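Local atomic coordinates of hypothetical sugar ABC-transporter sugar binding protein (Arthrobacter globiformis, PDB entry 7BVT), a protein that probably binds cyclic alpha-maltosyl-1,6-maltose as the sugar-binding component of a bacterial ABC transporter. Residues A[34-39]-A[295-300]; A[41-46]-A[329-334]; A[65-70]-A[91-96]; A[327-330]-A[335-338]. One frame throughout, in Å; residues are numbered along the deposited sequence.

Contact 1 (A[34-39]-A[295-300]); sequences HYWDGT and GGEQAM. With GLC (alpha-D-glucopyranose), chain B.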
loop_
_atom_site.group_PDB
_atom_site.type_symbol
_atom_site.label_atom_id
_atom_site.label_comp_id
_atom_site.label_asym_id
_atom_site.label_seq_id
_atom_site.Cartn_x
_atom_site.Cartn_y
_atom_site.Cartn_z
ATOM N N HIS A 34 3.447 5.636 -17.161
ATOM C CA HIS A 34 2.672 5.082 -16.035
ATOM C C HIS A 34 2.339 3.648 -16.409
ATOM O O HIS A 34 2.596 3.319 -17.575
ATOM C CB HIS A 34 1.435 5.880 -15.763
ATOM C CG HIS A 34 0.505 5.801 -16.915
ATOM N ND1 HIS A 34 -0.406 4.769 -17.030
ATOM C CD2 HIS A 34 0.331 6.641 -17.965
ATOM C CE1 HIS A 34 -1.143 4.995 -18.121
ATOM N NE2 HIS A 34 -0.707 6.115 -18.738
ATOM N N TYR A 35 1.783 2.886 -15.487
ATOM C CA TYR A 35 1.446 1.458 -15.761
ATOM C C TYR A 35 -0.060 1.236 -15.648
ATOM O O TYR A 35 -0.468 0.061 -15.636
ATOM C CB TYR A 35 2.282 0.481 -14.911
ATOM C CG TYR A 35 2.253 0.673 -13.410
ATOM C CD1 TYR A 35 1.072 0.676 -12.699
ATOM C CD2 TYR A 35 3.423 0.816 -12.693
ATOM C CE1 TYR A 35 1.031 0.851 -11.314
ATOM C CE2 TYR A 35 3.405 0.959 -11.312
ATOM C CZ TYR A 35 2.209 0.976 -10.627
ATOM O OH TYR A 35 2.239 1.108 -9.257
ATOM N N TRP A 36 -0.872 2.272 -15.542
ATOM C CA TRP A 36 -2.337 2.094 -15.401
ATOM C C TRP A 36 -2.927 1.461 -16.678
ATOM O O TRP A 36 -2.514 1.843 -17.812
ATOM C CB TRP A 36 -3.030 3.412 -15.068
ATOM C CG TRP A 36 -2.704 3.899 -13.686
ATOM C CD1 TRP A 36 -2.809 3.223 -12.504
ATOM C CD2 TRP A 36 -2.291 5.222 -13.335
ATOM N NE1 TRP A 36 -2.500 4.034 -11.451
ATOM C CE2 TRP A 36 -2.156 5.262 -11.928
ATOM C CE3 TRP A 36 -2.009 6.373 -14.070
ATOM C CZ2 TRP A 36 -1.744 6.411 -11.255
ATOM C CZ3 TRP A 36 -1.637 7.513 -13.397
ATOM C CH2 TRP A 36 -1.481 7.516 -12.020
ATOM N N ASP A 37 -3.944 0.637 -16.442
ATOM C CA ASP A 37 -4.812 0.032 -17.473
ATOM C C ASP A 37 -6.262 0.387 -17.179
ATOM O O ASP A 37 -6.592 0.915 -16.102
ATOM C CB ASP A 37 -4.677 -1.492 -17.472
ATOM C CG ASP A 37 -3.274 -1.979 -17.791
ATOM O OD1 ASP A 37 -2.602 -1.349 -18.647
ATOM O OD2 ASP A 37 -2.854 -2.977 -17.172
ATOM N N GLY A 38 -7.137 0.028 -18.105
ATOM C CA GLY A 38 -8.570 -0.030 -17.783
ATOM C C GLY A 38 -9.107 1.322 -17.407
ATOM O O GLY A 38 -8.715 2.292 -18.047
ATOM N N THR A 39 -10.022 1.327 -16.444
ATOM C CA THR A 39 -10.694 2.498 -15.830
ATOM C C THR A 39 -9.640 3.528 -15.422
ATOM O O THR A 39 -9.834 4.733 -15.677
ATOM C CB THR A 39 -11.513 1.981 -14.639
ATOM O OG1 THR A 39 -12.560 1.240 -15.269
ATOM C CG2 THR A 39 -12.019 3.074 -13.719
ATOM N N GLY A 295 -0.127 1.490 -0.001
ATOM C CA GLY A 295 0.276 1.221 -1.388
ATOM C C GLY A 295 -0.073 2.377 -2.277
ATOM O O GLY A 295 -0.546 3.405 -1.780
ATOM N N GLY A 296 0.158 2.177 -3.551
ATOM C CA GLY A 296 -0.296 3.135 -4.560
ATOM C C GLY A 296 0.841 3.774 -5.325
ATOM O O GLY A 296 2.023 3.395 -5.122
ATOM N N GLU A 297 0.483 4.705 -6.212
ATOM C CA GLU A 297 1.436 5.231 -7.209
ATOM C C GLU A 297 2.043 6.558 -6.778
ATOM O O GLU A 297 1.322 7.388 -6.219
ATOM C CB GLU A 297 0.717 5.436 -8.527
ATOM C CG GLU A 297 0.551 4.125 -9.270
ATOM C CD GLU A 297 -0.480 3.153 -8.718
ATOM O OE1 GLU A 297 -1.636 3.540 -8.577
ATOM O OE2 GLU A 297 -0.091 2.019 -8.401
ATOM N N GLN A 298 3.322 6.720 -7.072
ATOM C CA GLN A 298 4.101 7.920 -6.746
ATOM C C GLN A 298 4.582 8.524 -8.068
ATOM O O GLN A 298 5.060 7.761 -8.906
ATOM C CB GLN A 298 5.324 7.560 -5.915
ATOM C CG GLN A 298 5.081 6.506 -4.835
ATOM C CD GLN A 298 4.007 6.847 -3.847
ATOM O OE1 GLN A 298 4.069 7.885 -3.180
ATOM N NE2 GLN A 298 3.020 5.983 -3.688
ATOM N N ALA A 299 4.598 9.853 -8.166
ATOM C CA ALA A 299 5.139 10.515 -9.373
ATOM C C ALA A 299 6.535 11.005 -9.035
ATOM O O ALA A 299 6.724 11.526 -7.932
ATOM C CB ALA A 299 4.218 11.627 -9.823
ATOM N N MET A 300 7.421 10.928 -9.987
ATOM C CA MET A 300 8.856 11.312 -9.915
ATOM C C MET A 300 9.190 12.120 -11.180
ATOM O O MET A 300 8.718 11.725 -12.258
ATOM C CB MET A 300 9.719 10.060 -9.867
ATOM C CG MET A 300 9.524 9.286 -8.570
ATOM S SD MET A 300 9.957 7.573 -8.799
ATOM C CE MET A 300 8.378 6.931 -9.382
HETATM C C1 GLC B . -0.569 -3.080 -3.897
HETATM C C2 GLC B . 0.136 -1.814 -3.522
HETATM C C3 GLC B . 1.630 -2.013 -3.555
HETATM C C4 GLC B . 1.972 -3.212 -2.656
HETATM C C5 GLC B . 1.273 -4.457 -3.186
HETATM C C6 GLC B . 1.568 -5.670 -2.284
HETATM O O2 GLC B . -0.373 -0.778 -4.343
HETATM O O3 GLC B . 2.274 -0.798 -3.134
HETATM O O4 GLC B . 3.359 -3.486 -2.651
HETATM O O5 GLC B . -0.114 -4.232 -3.132
HETATM O O6 GLC B . 1.330 -6.849 -3.048
#
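The rings of Y35 and W36 both offer an edge to E297. E297 OE2 lies at the edge of the Y35 ring and OE1 at the edge of the W36 ring, each near the ring plane. The carboxylate itself stands almost upright to both, 78° from the Y35 ring and 88° from the W36 ring. The W36 ring also meets W328 edge-to-face. The contact belongs to the sugar-binding cleft of a bacterial solute-binding protein, where the loop after strand 28-34 faces strand 292-301. Y35 OH donates to E297 OE2 at 2.6 Å, and OE2 accepts on its anti lone pair, away from OE1. W36 NE1 donates to E297 OE1 at 3.0 Å, from above the carboxylate plane. S138 OG also bonds OE1. With both oxygens gripped, the carboxylate should be fixed in rotation. The E297 chain bends at chi2 (73°), and this brings the carboxylate to the two donors while CB and CG lie 3.8 Å from W36 CZ2. W36 N bonds H34 ND1 in the imidazole plane. Just before E297 the chain reaches the sugar. G296 N makes a weak 3.1 Å hydrogen bond to glucose O2, and G295 CA lies 3.3 Å from glucose O3.

Contact 2 (A[41-46]-A[329-334]); sequences ADAFDA and SKETGM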
loop_
_atom_site.group_PDB
_atom_site.type_symbol
_atom_site.label_atom_id
_atom_site.label_comp_id
_atom_site.label_asym_id
_atom_site.label_seq_id
_atom_site.Cartn_x
_atom_site.Cartn_y
_atom_site.Cartn_z
ATOM N N ALA A 41 -6.485 4.020 -16.418
ATOM C CA ALA A 41 -5.803 4.639 -17.557
ATOM C C ALA A 41 -6.791 5.570 -18.274
ATOM O O ALA A 41 -6.396 6.700 -18.651
ATOM C CB ALA A 41 -5.211 3.596 -18.457
ATOM N N ASP A 42 -8.050 5.165 -18.434
ATOM C CA ASP A 42 -9.067 6.078 -19.032
ATOM C C ASP A 42 -9.215 7.337 -18.178
ATOM O O ASP A 42 -9.307 8.464 -18.731
ATOM C CB ASP A 42 -10.454 5.429 -19.139
ATOM C CG ASP A 42 -10.516 4.269 -20.104
ATOM O OD1 ASP A 42 -9.595 4.130 -20.933
ATOM O OD2 ASP A 42 -11.478 3.487 -19.961
ATOM N N ALA A 43 -9.282 7.188 -16.866
ATOM C CA ALA A 43 -9.424 8.346 -15.953
ATOM C C ALA A 43 -8.202 9.264 -16.119
ATOM O O ALA A 43 -8.365 10.504 -16.085
ATOM C CB ALA A 43 -9.542 7.875 -14.517
ATOM N N PHE A 44 -7.020 8.677 -16.145
ATOM C CA PHE A 44 -5.782 9.470 -16.212
ATOM C C PHE A 44 -5.708 10.200 -17.546
ATOM O O PHE A 44 -5.389 11.369 -17.564
ATOM C CB PHE A 44 -4.544 8.609 -16.026
ATOM C CG PHE A 44 -3.294 9.424 -15.910
ATOM C CD1 PHE A 44 -3.189 10.355 -14.862
ATOM C CD2 PHE A 44 -2.307 9.386 -16.873
ATOM C CE1 PHE A 44 -2.054 11.120 -14.730
ATOM C CE2 PHE A 44 -1.156 10.133 -16.732
ATOM C CZ PHE A 44 -1.026 11.015 -15.656
ATOM N N ASP A 45 -5.995 9.495 -18.644
ATOM C CA ASP A 45 -6.014 10.143 -19.977
ATOM C C ASP A 45 -7.016 11.288 -19.988
ATOM O O ASP A 45 -6.673 12.297 -20.597
ATOM C CB ASP A 45 -6.367 9.128 -21.059
ATOM C CG ASP A 45 -5.298 8.091 -21.326
ATOM O OD1 ASP A 45 -4.106 8.310 -21.010
ATOM O OD2 ASP A 45 -5.661 7.059 -21.893
ATOM N N ALA A 46 -8.181 11.176 -19.352
ATOM C CA ALA A 46 -9.196 12.257 -19.346
ATOM C C ALA A 46 -8.634 13.469 -18.588
ATOM O O ALA A 46 -8.816 14.606 -19.024
ATOM C CB ALA A 46 -10.484 11.804 -18.709
ATOM N N SER A 329 -10.004 10.219 -7.306
ATOM C CA SER A 329 -10.244 9.185 -6.278
ATOM C C SER A 329 -11.649 8.603 -6.505
ATOM O O SER A 329 -11.793 7.374 -6.593
ATOM C CB SER A 329 -10.095 9.775 -4.895
ATOM O OG SER A 329 -8.775 10.314 -4.729
ATOM N N LYS A 330 -12.630 9.481 -6.676
ATOM C CA LYS A 330 -14.030 9.008 -6.846
ATOM C C LYS A 330 -14.110 8.023 -8.014
ATOM O O LYS A 330 -14.750 6.976 -7.877
ATOM C CB LYS A 330 -14.992 10.145 -7.157
ATOM C CG LYS A 330 -15.413 11.019 -5.988
ATOM C CD LYS A 330 -16.292 12.116 -6.563
ATOM C CE LYS A 330 -16.952 13.030 -5.577
ATOM N NZ LYS A 330 -17.690 14.080 -6.318
ATOM N N GLU A 331 -13.512 8.369 -9.131
ATOM C CA GLU A 331 -13.678 7.616 -10.385
ATOM C C GLU A 331 -12.771 6.398 -10.422
ATOM O O GLU A 331 -13.122 5.454 -11.158
ATOM C CB GLU A 331 -13.601 8.578 -11.559
ATOM C CG GLU A 331 -12.252 8.941 -12.083
ATOM C CD GLU A 331 -12.369 10.158 -13.019
ATOM O OE1 GLU A 331 -13.517 10.624 -13.247
ATOM O OE2 GLU A 331 -11.325 10.694 -13.487
ATOM N N THR A 332 -11.668 6.343 -9.662
ATOM C CA THR A 332 -10.774 5.162 -9.732
ATOM C C THR A 332 -11.007 4.200 -8.535
ATOM O O THR A 332 -10.518 3.094 -8.596
ATOM C CB THR A 332 -9.302 5.597 -9.735
ATOM O OG1 THR A 332 -9.137 6.277 -8.486
ATOM C CG2 THR A 332 -8.941 6.459 -10.932
ATOM N N GLY A 333 -11.655 4.659 -7.479
ATOM C CA GLY A 333 -11.761 3.906 -6.208
ATOM C C GLY A 333 -10.461 3.904 -5.410
ATOM O O GLY A 333 -10.329 3.130 -4.439
ATOM N N MET A 334 -9.511 4.722 -5.824
ATOM C CA MET A 334 -8.241 4.872 -5.071
ATOM C C MET A 334 -8.456 5.893 -3.975
ATOM O O MET A 334 -9.344 6.728 -4.037
ATOM C CB MET A 334 -7.050 5.204 -5.982
ATOM C CG MET A 334 -6.879 4.100 -6.979
ATOM S SD MET A 334 -5.360 4.000 -7.912
ATOM C CE MET A 334 -5.743 5.361 -8.985
#
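Two helices of the solute-binding fold meet here, helix 38-53 and the last turn of helix 322-332. The contact is small and rests on A43, whose methyl group points at the other helix. A43 CB lies 3.5 Å from E331 OE2 and 3.8 Å from E331 CG, so the acid chain lies against it. E331 CG sits between the backbone N and the carbonyl carbon (chi1 84°), and the chain then runs out extended past the methyl. T332 CG2 also touches A43 CB, at 3.9 Å. The hydroxyl of T332 does other work. T332 OG1 accepts from M334 N at 3.1 Å, an ST turn, and bonds W328 O one turn back. With an alanine at E331, the methyl of A43 would probably lose the cover of CG and OE2, leaving a gap between the two helices. G333 N still bonds S329 O, but the positive phi of G333 takes the chain out of the helix. Around the contact, W328 of helix 322-332 also packs on A43, E331 touches M47 and T332 touches N40, both of helix 38-53. The pair thus joins helix 38-53, near the start of the chain, to helix 322-332, far later in the sequence.

Contact 3 (A[65-70]-A[91-96]); sequences VPNSDF and LVWVPQ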
loop_
_atom_site.group_PDB
_atom_site.type_symbol
_atom_site.label_atom_id
_atom_site.label_comp_id
_atom_site.label_asym_id
_atom_site.label_seq_id
_atom_site.Cartn_x
_atom_site.Cartn_y
_atom_site.Cartn_z
ATOM N N VAL A 65 3.344 1.889 -19.878
ATOM C CA VAL A 65 4.428 0.896 -19.885
ATOM C C VAL A 65 3.967 -0.207 -18.945
ATOM O O VAL A 65 3.602 0.086 -17.801
ATOM C CB VAL A 65 5.764 1.502 -19.420
ATOM C CG1 VAL A 65 6.855 0.468 -19.358
ATOM C CG2 VAL A 65 6.184 2.706 -20.231
ATOM N N PRO A 66 3.918 -1.496 -19.377
ATOM C CA PRO A 66 3.510 -2.583 -18.495
ATOM C C PRO A 66 4.289 -2.612 -17.172
ATOM O O PRO A 66 5.480 -2.374 -17.127
ATOM C CB PRO A 66 3.748 -3.847 -19.332
ATOM C CG PRO A 66 3.608 -3.349 -20.730
ATOM C CD PRO A 66 4.278 -1.990 -20.724
ATOM N N ASN A 67 3.543 -2.872 -16.113
ATOM C CA ASN A 67 4.041 -2.891 -14.720
ATOM C C ASN A 67 5.321 -3.724 -14.704
ATOM O O ASN A 67 6.360 -3.247 -14.197
ATOM C CB ASN A 67 2.948 -3.359 -13.748
ATOM C CG ASN A 67 3.447 -3.388 -12.315
ATOM O OD1 ASN A 67 4.273 -4.236 -11.964
ATOM N ND2 ASN A 67 2.969 -2.458 -11.490
ATOM N N SER A 68 5.270 -4.943 -15.271
ATOM C CA SER A 68 6.393 -5.902 -15.194
ATOM C C SER A 68 7.613 -5.440 -15.994
ATOM O O SER A 68 8.700 -5.948 -15.678
ATOM C CB SER A 68 5.964 -7.297 -15.640
ATOM O OG SER A 68 5.394 -7.249 -16.945
ATOM N N ASP A 69 7.450 -4.535 -16.959
ATOM C CA ASP A 69 8.531 -4.054 -17.865
ATOM C C ASP A 69 9.082 -2.690 -17.407
ATOM O O ASP A 69 10.002 -2.196 -18.003
ATOM C CB ASP A 69 7.990 -3.920 -19.287
ATOM C CG ASP A 69 7.492 -5.249 -19.857
ATOM O OD1 ASP A 69 8.095 -6.267 -19.516
ATOM O OD2 ASP A 69 6.423 -5.251 -20.506
ATOM N N PHE A 70 8.498 -2.073 -16.394
ATOM C CA PHE A 70 8.658 -0.602 -16.182
ATOM C C PHE A 70 10.078 -0.274 -15.713
ATOM O O PHE A 70 10.734 0.637 -16.259
ATOM C CB PHE A 70 7.583 -0.147 -15.180
ATOM C CG PHE A 70 7.331 1.339 -15.147
ATOM C CD1 PHE A 70 8.182 2.175 -14.440
ATOM C CD2 PHE A 70 6.206 1.889 -15.745
ATOM C CE1 PHE A 70 7.911 3.531 -14.347
ATOM C CE2 PHE A 70 5.958 3.253 -15.668
ATOM C CZ PHE A 70 6.833 4.074 -14.985
ATOM N N LEU A 91 5.032 2.574 -4.976
ATOM C CA LEU A 91 5.734 3.102 -3.771
ATOM C C LEU A 91 7.146 2.543 -3.663
ATOM O O LEU A 91 8.122 3.324 -3.558
ATOM C CB LEU A 91 4.945 2.754 -2.518
ATOM C CG LEU A 91 5.544 3.301 -1.236
ATOM C CD1 LEU A 91 5.369 4.801 -1.165
ATOM C CD2 LEU A 91 4.914 2.653 -0.013
ATOM N N VAL A 92 7.273 1.236 -3.618
ATOM C CA VAL A 92 8.576 0.611 -3.253
ATOM C C VAL A 92 9.565 0.771 -4.417
ATOM O O VAL A 92 10.741 0.463 -4.220
ATOM C CB VAL A 92 8.384 -0.852 -2.802
ATOM C CG1 VAL A 92 7.359 -0.936 -1.684
ATOM C CG2 VAL A 92 7.990 -1.750 -3.935
ATOM N N TRP A 93 9.126 1.246 -5.583
ATOM C CA TRP A 93 10.083 1.496 -6.693
ATOM C C TRP A 93 10.847 2.792 -6.491
ATOM O O TRP A 93 11.923 2.931 -7.097
ATOM C CB TRP A 93 9.418 1.519 -8.055
ATOM C CG TRP A 93 8.766 0.247 -8.463
ATOM C CD1 TRP A 93 8.803 -0.971 -7.835
ATOM C CD2 TRP A 93 8.023 0.076 -9.668
ATOM N NE1 TRP A 93 8.090 -1.877 -8.570
ATOM C CE2 TRP A 93 7.594 -1.265 -9.688
ATOM C CE3 TRP A 93 7.646 0.932 -10.693
ATOM C CZ2 TRP A 93 6.818 -1.756 -10.726
ATOM C CZ3 TRP A 93 6.857 0.447 -11.715
ATOM C CH2 TRP A 93 6.461 -0.884 -11.724
ATOM N N VAL A 94 10.287 3.756 -5.789
ATOM C CA VAL A 94 10.883 5.128 -5.767
ATOM C C VAL A 94 12.362 5.063 -5.450
ATOM O O VAL A 94 13.169 5.672 -6.143
ATOM C CB VAL A 94 10.134 6.077 -4.823
ATOM C CG1 VAL A 94 10.873 7.379 -4.664
ATOM C CG2 VAL A 94 8.736 6.317 -5.328
ATOM N N PRO A 95 12.814 4.400 -4.378
ATOM C CA PRO A 95 14.233 4.423 -4.045
ATOM C C PRO A 95 15.101 3.770 -5.111
ATOM O O PRO A 95 16.212 4.225 -5.290
ATOM C CB PRO A 95 14.319 3.636 -2.704
ATOM C CG PRO A 95 12.918 3.614 -2.189
ATOM C CD PRO A 95 12.006 3.658 -3.381
ATOM N N GLN A 96 14.555 2.786 -5.822
ATOM C CA GLN A 96 15.307 2.159 -6.928
ATOM C C GLN A 96 15.412 3.138 -8.090
ATOM O O GLN A 96 16.499 3.248 -8.708
ATOM C CB GLN A 96 14.618 0.864 -7.315
ATOM C CG GLN A 96 14.653 -0.147 -6.167
ATOM C CD GLN A 96 13.796 -1.322 -6.520
ATOM O OE1 GLN A 96 14.204 -2.142 -7.337
ATOM N NE2 GLN A 96 12.601 -1.395 -5.935
#
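The aromatic part of this contact is F70 against W93. The rings meet obliquely, with planes 34° apart and the F70 ring centre 5.4 Å from that of the six-membered ring of W93. W93 CZ3 meets CB, CG and CD1 of F70 at a slant. F70 CD1 is 3.5 Å from W93 CZ3, and F70 CB is 3.6 Å from the same carbon. F70 CG is trans to its backbone N (chi1 -163°), and this places CG and CD1 against W93 CZ3. The polar part is N67, which touches the indole without a hydrogen bond. The backbone O of N67 lies 3.4 Å from W93 CH2, and the N67 amide crosses the ring at a slant, the two planes 54° apart. N67 OD1 is 3.8 Å from W93 CZ2, and N67 ND2 is 3.8 Å from W93 CH2. Replacing W93 by an alanine would probably open a gap beside F70 and take away one of the surfaces that hold the N67 amide.

Backbone and side-chain bonds shape each piece. F70 N bonds N67 O in the turn that leads into helix 70-80. Q96 NE2 bonds V92 O, on the approach to helix 94-100. W93 also meets Y35 and L71, which gives its ring further neighbours. The contact sits close to the sugar, the N67 side chain about 7 Å from a bound glucose. Here the loop following strand 58-64 comes up against the chain that follows strand 86-90 and leads into helix 94-100.

Contact 4 (A[327-330]-A[335-338]); sequences EWSK and LPVL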
loop_
_atom_site.group_PDB
_atom_site.type_symbol
_atom_site.label_atom_id
_atom_site.label_comp_id
_atom_site.label_asym_id
_atom_site.label_seq_id
_atom_site.Cartn_x
_atom_site.Cartn_y
_atom_site.Cartn_z
ATOM N N GLU A 327 -12.009 14.188 -7.685
ATOM C CA GLU A 327 -12.638 13.524 -8.872
ATOM C C GLU A 327 -11.872 12.268 -9.259
ATOM O O GLU A 327 -12.492 11.221 -9.488
ATOM C CB GLU A 327 -12.745 14.437 -10.097
ATOM C CG GLU A 327 -14.151 14.398 -10.738
ATOM C CD GLU A 327 -14.346 13.851 -12.157
ATOM O OE1 GLU A 327 -13.347 13.660 -12.904
ATOM O OE2 GLU A 327 -15.526 13.626 -12.535
ATOM N N TRP A 328 -10.533 12.319 -9.262
ATOM C CA TRP A 328 -9.685 11.143 -9.565
ATOM C C TRP A 328 -9.964 9.965 -8.604
ATOM O O TRP A 328 -10.063 8.801 -9.078
ATOM C CB TRP A 328 -8.221 11.598 -9.445
ATOM C CG TRP A 328 -7.166 10.545 -9.443
ATOM C CD1 TRP A 328 -6.369 10.285 -8.373
ATOM C CD2 TRP A 328 -6.699 9.713 -10.508
ATOM N NE1 TRP A 328 -5.458 9.332 -8.686
ATOM C CE2 TRP A 328 -5.606 8.981 -10.004
ATOM C CE3 TRP A 328 -7.050 9.525 -11.856
ATOM C CZ2 TRP A 328 -4.880 8.084 -10.772
ATOM C CZ3 TRP A 328 -6.352 8.612 -12.608
ATOM C CH2 TRP A 328 -5.272 7.895 -12.075
ATOM N N SER A 329 -10.004 10.219 -7.306
ATOM C CA SER A 329 -10.244 9.185 -6.278
ATOM C C SER A 329 -11.649 8.603 -6.505
ATOM O O SER A 329 -11.793 7.374 -6.593
ATOM C CB SER A 329 -10.095 9.775 -4.895
ATOM O OG SER A 329 -8.775 10.314 -4.729
ATOM N N LYS A 330 -12.630 9.481 -6.676
ATOM C CA LYS A 330 -14.030 9.008 -6.846
ATOM C C LYS A 330 -14.110 8.023 -8.014
ATOM O O LYS A 330 -14.750 6.976 -7.877
ATOM C CB LYS A 330 -14.992 10.145 -7.157
ATOM C CG LYS A 330 -15.413 11.019 -5.988
ATOM C CD LYS A 330 -16.292 12.116 -6.563
ATOM C CE LYS A 330 -16.952 13.030 -5.577
ATOM N NZ LYS A 330 -17.690 14.080 -6.318
ATOM N N LEU A 335 -7.698 5.762 -2.885
ATOM C CA LEU A 335 -7.880 6.672 -1.750
ATOM C C LEU A 335 -7.164 7.988 -2.040
ATOM O O LEU A 335 -6.113 7.986 -2.682
ATOM C CB LEU A 335 -7.304 6.029 -0.483
ATOM C CG LEU A 335 -7.834 4.645 -0.169
ATOM C CD1 LEU A 335 -7.206 4.097 1.082
ATOM C CD2 LEU A 335 -9.348 4.664 0.004
ATOM N N PRO A 336 -7.692 9.122 -1.548
ATOM C CA PRO A 336 -7.097 10.402 -1.854
ATOM C C PRO A 336 -5.757 10.521 -1.137
ATOM O O PRO A 336 -5.610 10.067 -0.003
ATOM C CB PRO A 336 -8.045 11.470 -1.339
ATOM C CG PRO A 336 -9.159 10.741 -0.672
ATOM C CD PRO A 336 -8.967 9.260 -0.825
ATOM N N VAL A 337 -4.826 11.196 -1.762
ATOM C CA VAL A 337 -3.483 11.382 -1.146
ATOM C C VAL A 337 -3.447 12.607 -0.214
ATOM O O VAL A 337 -2.446 12.760 0.512
ATOM C CB VAL A 337 -2.389 11.471 -2.229
ATOM C CG1 VAL A 337 -2.382 10.215 -3.072
ATOM C CG2 VAL A 337 -2.504 12.698 -3.105
ATOM N N LEU A 338 -4.439 13.490 -0.283
ATOM C CA LEU A 338 -4.526 14.707 0.522
ATOM C C LEU A 338 -5.292 14.405 1.810
ATOM O O LEU A 338 -6.387 13.842 1.739
ATOM C CB LEU A 338 -5.231 15.790 -0.283
ATOM C CG LEU A 338 -4.541 16.234 -1.557
ATOM C CD1 LEU A 338 -5.355 17.313 -2.264
ATOM C CD2 LEU A 338 -3.158 16.809 -1.273
HETATM O O HOH W 1 -6.306 8.710 -5.332
#
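S329 lays its hydroxyl against P336, with S329 OG 3.3 Å from P336 CA and 3.7 Å from P336 CB. The motif is a helix and the loop that folds back on it: helix 322-332 ends, the chain turns, and 335-338 returns past the helix before helix 339-342 begins. This lies within the solute-binding protein fold. Of the two segments, S329 and P336 come nearest in backbone, with S329 CA 5.6 Å from P336 CA. The hydroxyl lies trans to the carbonyl carbon (chi1 -59°), and from there it reaches the loop. It also hydrogen-bonds V325 O, one turn earlier in the helix. The buried hydroxyl is thus satisfied by two partners, V325 O and a water. P336 also packs on V325, so the proline ring lies along this face of the helix. L335 points away from the helix, and its backbone bonds A139. L338 stands at the N-cap position of the next helix. The two pieces are also joined through the water that meets the serine. It donates to S329 OG at 3.0 Å and to L335 O at 2.8 Å.

Overall arrangement
Contacts 1, 2 and 4 form a connected group, and contact 3 joins it through contact 1. Contacts 1 and 2 share helix 38-53, their centres about 10 Å apart. Contacts 2 and 4 share S329 and K330 of helix 322-332, their centres about 9 Å apart. The centre of contact 3 lies about 10 Å from that of contact 1 and about 21 Å from that of contact 4. One sheet, with strands 28-34, 86-90 and 292-301, relates contacts 1 and 3. Contacts 1 and 2 tie the start of the chain to its later part. Contact 1 reaches the bound sugar, while contacts 2 and 4 are packing at helix 322-332, with side chains of both about 10 Å from a bound glucose.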